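Local coordinates for helix-turn-helix transcriptional regulator (Pseudomonas aeruginosa, PDB 5XHX), which probably binds DNA as a LuxR-type transcriptional regulator of quorum sensing, the chain here being its N-terminal ligand-binding domain without the helix-turn-helix part, at residues Leu81-Asp85 and Pro86-Val90; Arg25-Phe28 and Trp29-Ala33. All blocks are in the same frame, centred on the assembly; numbering follows the deposited sequence.

Contact 1: Leu81-Asp85 and Pro86-Val90; sequences LYLQD and PFYQV
Asp85 is the N-cap of helix 86-92, its carboxylate accepting from Phe87 N and so supplying the acceptor that the first turn of a helix lacks. A first torsion near 180° (chi1 -179°) lays the Asp85 carboxylate beside its own carbonyl carbon, and OD1 receives Phe87 N at 2.8 Å. The donor comes from above the carboxylate plane, 53° out of it, while the same oxygen lies at the edge of the Phe87 ring. The other oxygen, OD2, is bonded to Tyr77 OH on helix 72-81, so both oxygens of this buried acid are satisfied and the group is held between two helices. Pro86, which has no N-H to offer, opens the helix. The Asp85 carbonyl then takes up the regular helical bond: its O receives Gln89 N at 3.2 Å and, more weakly, Tyr88 N.

Gln89, bent at its second torsion, reaches back so that NE2 donates to Leu83 O at 2.8 Å; the bond is nearly straight and lies within the plane of the Gln89 amide. The amide of Gln84 points to helix 114-123 instead, its OE1 accepting from Tyr115 N.

Beside these bonds Tyr82 and Tyr88 make a T-shaped stack, planes at 84°, with the edge of Tyr82 directed at the face of Tyr88 and CE2 over its centre. Both phenols share one water, 2.7 Å from Tyr82 OH and 3.0 Å from Tyr88 OH.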
loop_
_atom_site.group_PDB
_atom_site.type_symbol
_atom_site.label_atom_id
_atom_site.label_comp_id
_atom_site.label_asym_id
_atom_site.label_seq_id
_atom_site.Cartn_x
_atom_site.Cartn_y
_atom_site.Cartn_z
ATOM N N LEU A 81 16.881 26.438 12.314
ATOM C CA LEU A 81 17.995 25.860 11.567
ATOM C C LEU A 81 17.535 25.160 10.285
ATOM O O LEU A 81 18.307 25.067 9.330
ATOM C CB LEU A 81 18.773 24.872 12.440
ATOM C CG LEU A 81 19.723 25.465 13.474
ATOM C CD1 LEU A 81 20.357 24.331 14.282
ATOM C CD2 LEU A 81 20.792 26.307 12.783
ATOM N N TYR A 82 16.289 24.686 10.232
ATOM C CA TYR A 82 15.785 24.069 9.000
ATOM C C TYR A 82 15.847 25.012 7.815
ATOM O O TYR A 82 15.837 24.553 6.663
ATOM C CB TYR A 82 14.336 23.614 9.173
ATOM C CG TYR A 82 13.336 24.746 9.024
ATOM C CD1 TYR A 82 12.974 25.521 10.119
ATOM C CD2 TYR A 82 12.747 25.039 7.791
ATOM C CE1 TYR A 82 12.054 26.557 9.994
ATOM C CE2 TYR A 82 11.832 26.091 7.655
ATOM C CZ TYR A 82 11.482 26.835 8.761
ATOM O OH TYR A 82 10.553 27.864 8.655
ATOM N N LEU A 83 15.860 26.328 8.064
ATOM C CA LEU A 83 15.972 27.288 6.970
ATOM C C LEU A 83 17.278 27.139 6.208
ATOM O O LEU A 83 17.354 27.530 5.036
ATOM C CB LEU A 83 15.837 28.721 7.506
ATOM C CG LEU A 83 14.433 29.046 8.027
ATOM C CD1 LEU A 83 14.377 30.408 8.797
ATOM C CD2 LEU A 83 13.457 29.036 6.847
ATOM N N GLN A 84 18.321 26.617 6.855
ATOM C CA GLN A 84 19.611 26.363 6.213
ATOM C C GLN A 84 19.725 24.931 5.694
ATOM O O GLN A 84 20.784 24.543 5.176
ATOM C CB GLN A 84 20.761 26.634 7.207
ATOM C CG GLN A 84 20.740 28.068 7.831
ATOM C CD GLN A 84 21.466 28.137 9.185
ATOM O OE1 GLN A 84 22.400 27.368 9.451
ATOM N NE2 GLN A 84 21.052 29.078 10.032
ATOM N N ASP A 85 18.679 24.132 5.849
ATOM C CA ASP A 85 18.722 22.754 5.374
ATOM C C ASP A 85 18.515 22.778 3.868
ATOM O O ASP A 85 17.436 23.169 3.399
ATOM C CB ASP A 85 17.654 21.921 6.073
ATOM C CG ASP A 85 17.665 20.440 5.645
ATOM O OD1 ASP A 85 18.334 20.087 4.657
ATOM O OD2 ASP A 85 16.949 19.650 6.290
ATOM N N PRO A 86 19.515 22.372 3.081
ATOM C CA PRO A 86 19.330 22.349 1.615
ATOM C C PRO A 86 18.098 21.567 1.175
ATOM O O PRO A 86 17.500 21.885 0.137
ATOM C CB PRO A 86 20.636 21.719 1.096
ATOM C CG PRO A 86 21.303 21.092 2.279
ATOM C CD PRO A 86 20.829 21.856 3.501
ATOM N N PHE A 87 17.657 20.594 1.968
ATOM C CA PHE A 87 16.474 19.831 1.585
ATOM C C PHE A 87 15.185 20.606 1.837
ATOM O O PHE A 87 14.187 20.379 1.137
ATOM C CB PHE A 87 16.463 18.489 2.313
ATOM C CG PHE A 87 17.462 17.515 1.749
ATOM C CD1 PHE A 87 17.145 16.774 0.617
ATOM C CD2 PHE A 87 18.730 17.378 2.309
ATOM C CE1 PHE A 87 18.067 15.876 0.072
ATOM C CE2 PHE A 87 19.669 16.483 1.750
ATOM C CZ PHE A 87 19.324 15.737 0.638
ATOM N N TYR A 88 15.178 21.531 2.804
ATOM C CA TYR A 88 14.027 22.427 2.915
ATOM C C TYR A 88 13.976 23.380 1.730
ATOM O O TYR A 88 12.916 23.601 1.143
ATOM C CB TYR A 88 14.061 23.225 4.214
ATOM C CG TYR A 88 13.160 24.448 4.128
ATOM C CD1 TYR A 88 11.772 24.312 4.178
ATOM C CD2 TYR A 88 13.687 25.716 3.943
ATOM C CE1 TYR A 88 10.934 25.412 4.093
ATOM C CE2 TYR A 88 12.842 26.849 3.853
ATOM C CZ TYR A 88 11.467 26.674 3.927
ATOM O OH TYR A 88 10.602 27.735 3.837
ATOM N N GLN A 89 15.119 23.955 1.364
ATOM C CA GLN A 89 15.133 24.936 0.287
ATOM C C GLN A 89 14.700 24.316 -1.044
ATOM O O GLN A 89 13.983 24.949 -1.827
ATOM C CB GLN A 89 16.527 25.566 0.177
ATOM C CG GLN A 89 16.903 26.488 1.371
ATOM C CD GLN A 89 16.025 27.761 1.500
ATOM O OE1 GLN A 89 15.351 28.177 0.548
ATOM N NE2 GLN A 89 16.055 28.393 2.687
ATOM N N VAL A 90 15.121 23.075 -1.315
ATOM C CA VAL A 90 14.708 22.419 -2.556
ATOM C C VAL A 90 13.200 22.152 -2.550
ATOM O O VAL A 90 12.553 22.164 -3.610
ATOM C CB VAL A 90 15.548 21.139 -2.784
ATOM C CG1 VAL A 90 14.909 19.938 -2.096
ATOM C CG2 VAL A 90 15.768 20.861 -4.279
HETATM O O HOH W 1 9.096 27.860 6.411
#

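Contact 2: Arg25-Phe28 and Trp29-Ala33; sequences RPFF and WRILA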
loop_
_atom_site.group_PDB
_atom_site.type_symbol
_atom_site.label_atom_id
_atom_site.label_comp_id
_atom_site.label_asym_id
_atom_site.label_seq_id
_atom_site.Cartn_x
_atom_site.Cartn_y
_atom_site.Cartn_z
ATOM N N ARG A 25 0.009 2.277 11.362
ATOM C CA ARG A 25 0.630 2.000 12.640
ATOM C C ARG A 25 1.705 3.041 12.930
ATOM O O ARG A 25 2.239 3.672 12.006
ATOM C CB ARG A 25 1.232 0.586 12.645
ATOM C CG ARG A 25 0.217 -0.522 12.299
ATOM C CD ARG A 25 -0.937 -0.578 13.334
ATOM N NE ARG A 25 -0.447 -0.774 14.703
ATOM C CZ ARG A 25 -0.024 -1.942 15.188
ATOM N NH1 ARG A 25 -0.025 -3.020 14.418
ATOM N NH2 ARG A 25 0.408 -2.040 16.440
ATOM N N PRO A 26 2.030 3.263 14.211
ATOM C CA PRO A 26 3.012 4.311 14.553
ATOM C C PRO A 26 4.382 4.091 13.946
ATOM O O PRO A 26 5.085 5.067 13.650
ATOM C CB PRO A 26 3.078 4.241 16.088
ATOM C CG PRO A 26 1.790 3.618 16.505
ATOM C CD PRO A 26 1.417 2.660 15.411
ATOM N N PHE A 27 4.786 2.840 13.757
ATOM C CA PHE A 27 6.121 2.492 13.290
ATOM C C PHE A 27 6.226 2.417 11.768
ATOM O O PHE A 27 7.181 1.820 11.260
ATOM C CB PHE A 27 6.550 1.153 13.898
ATOM C CG PHE A 27 5.461 0.107 13.887
ATOM C CD1 PHE A 27 5.345 -0.782 12.834
ATOM C CD2 PHE A 27 4.540 0.032 14.926
ATOM C CE1 PHE A 27 4.339 -1.744 12.817
ATOM C CE2 PHE A 27 3.531 -0.918 14.920
ATOM C CZ PHE A 27 3.434 -1.813 13.862
ATOM N N PHE A 28 5.273 2.996 11.034
ATOM C CA PHE A 28 5.299 2.888 9.574
ATOM C C PHE A 28 6.601 3.430 8.985
ATOM O O PHE A 28 7.228 2.777 8.149
ATOM C CB PHE A 28 4.111 3.621 8.956
ATOM C CG PHE A 28 4.265 3.857 7.471
ATOM C CD1 PHE A 28 4.028 2.822 6.559
ATOM C CD2 PHE A 28 4.673 5.100 6.983
ATOM C CE1 PHE A 28 4.188 3.025 5.196
ATOM C CE2 PHE A 28 4.835 5.309 5.609
ATOM C CZ PHE A 28 4.586 4.270 4.717
ATOM N N TRP A 29 7.012 4.642 9.385
ATOM C CA TRP A 29 8.199 5.238 8.770
ATOM C C TRP A 29 9.449 4.425 9.072
ATOM O O TRP A 29 10.338 4.304 8.221
ATOM C CB TRP A 29 8.377 6.691 9.233
ATOM C CG TRP A 29 7.286 7.563 8.730
ATOM C CD1 TRP A 29 6.262 8.077 9.449
ATOM C CD2 TRP A 29 7.074 7.980 7.370
ATOM N NE1 TRP A 29 5.442 8.820 8.642
ATOM C CE2 TRP A 29 5.923 8.779 7.360
ATOM C CE3 TRP A 29 7.775 7.788 6.172
ATOM C CZ2 TRP A 29 5.424 9.365 6.190
ATOM C CZ3 TRP A 29 7.287 8.375 5.014
ATOM C CH2 TRP A 29 6.123 9.147 5.029
ATOM N N ARG A 30 9.546 3.869 10.285
ATOM C CA ARG A 30 10.662 2.977 10.587
ATOM C C ARG A 30 10.681 1.782 9.640
ATOM O O ARG A 30 11.747 1.392 9.149
ATOM C CB ARG A 30 10.609 2.505 12.046
ATOM C CG ARG A 30 11.819 1.620 12.417
ATOM C CD ARG A 30 11.810 1.114 13.871
ATOM N NE ARG A 30 10.568 0.430 14.230
ATOM C CZ ARG A 30 10.346 -0.877 14.076
ATOM N NH1 ARG A 30 11.282 -1.667 13.563
ATOM N NH2 ARG A 30 9.176 -1.395 14.437
ATOM N N ILE A 31 9.512 1.204 9.346
ATOM C CA ILE A 31 9.482 0.030 8.469
ATOM C C ILE A 31 9.815 0.420 7.032
ATOM O O ILE A 31 10.499 -0.320 6.319
ATOM C CB ILE A 31 8.119 -0.687 8.556
ATOM C CG1 ILE A 31 7.827 -1.120 10.000
ATOM C CG2 ILE A 31 8.107 -1.917 7.603
ATOM C CD1 ILE A 31 8.936 -1.950 10.605
ATOM N N LEU A 32 9.349 1.588 6.585
ATOM C CA LEU A 32 9.693 2.046 5.240
ATOM C C LEU A 32 11.198 2.277 5.104
ATOM O O LEU A 32 11.833 1.808 4.148
ATOM C CB LEU A 32 8.896 3.316 4.907
ATOM C CG LEU A 32 9.227 3.990 3.563
ATOM C CD1 LEU A 32 9.208 2.989 2.401
ATOM C CD2 LEU A 32 8.259 5.133 3.301
ATOM N N ALA A 33 11.797 2.982 6.069
ATOM C CA ALA A 33 13.242 3.213 6.018
ATOM C C ALA A 33 14.024 1.906 6.087
ATOM O O ALA A 33 15.055 1.753 5.423
ATOM C CB ALA A 33 13.660 4.139 7.165
HETATM O O HOH W 2 7.716 5.305 12.347
#
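A chi1 of 165° turns the Phe28 ring away from its own N-H and beside the carbonyl carbon, while Trp29 CG is set beside its own N (chi1 -67°); together they bring two neighbouring rings into a T-shaped stack on the first turn of helix 28-36. The planes stand at 72°, and the edge of Phe28 meets the indole face, Phe28 CD2 lying 3.8 Å from Trp29 CD2. Trp29 NE1 is hydrogen-bonded to Glu177 OE2. One turn on, Leu32 runs alongside Phe28, its CD2 4.0 Å from Phe28 CZ.

Phe27, at the N-cap position, is the third residue of a type I beta turn running from Arg25 to Phe28, so the turn overlaps the start of the helix. Phe27 O accepts from Ile31 N at 3.1 Å, and Phe28 O receives Leu32 N at 2.9 Å, two ordinary helical bonds. The Phe27 ring lies beside Ile31, whose CG1 reaches the ring edge at CD1. Arg30, bent at chi3, folds back so that its guanidinium approaches Phe27 obliquely, NH2 3.7 Å from Phe27 CB.

The backbone N-H of Arg30 is served by a water, which it meets at 3.1 Å; that water in turn donates to Pro26 O at 2.9 Å.

In the fold
From the N terminus, the chain leaves helix 11-21 and enters contact 2, where the turn at 25-28 leads into helix 28-36. That helix packs against helix 11-21, helix 153-173 and strands 44-50 and 140-147 of the antiparallel sheet. After strands 44-50 and 56-60 and helix 72-81 comes contact 1, which closes the short link into helix 86-92 and meets helices 102-105 and 114-123 and strand 127-134. The two are in series, neither nesting nor crossing. Their centres lie about 24 Å apart on opposite sides of the chain's centre, they do not touch, and each leads into its own helix.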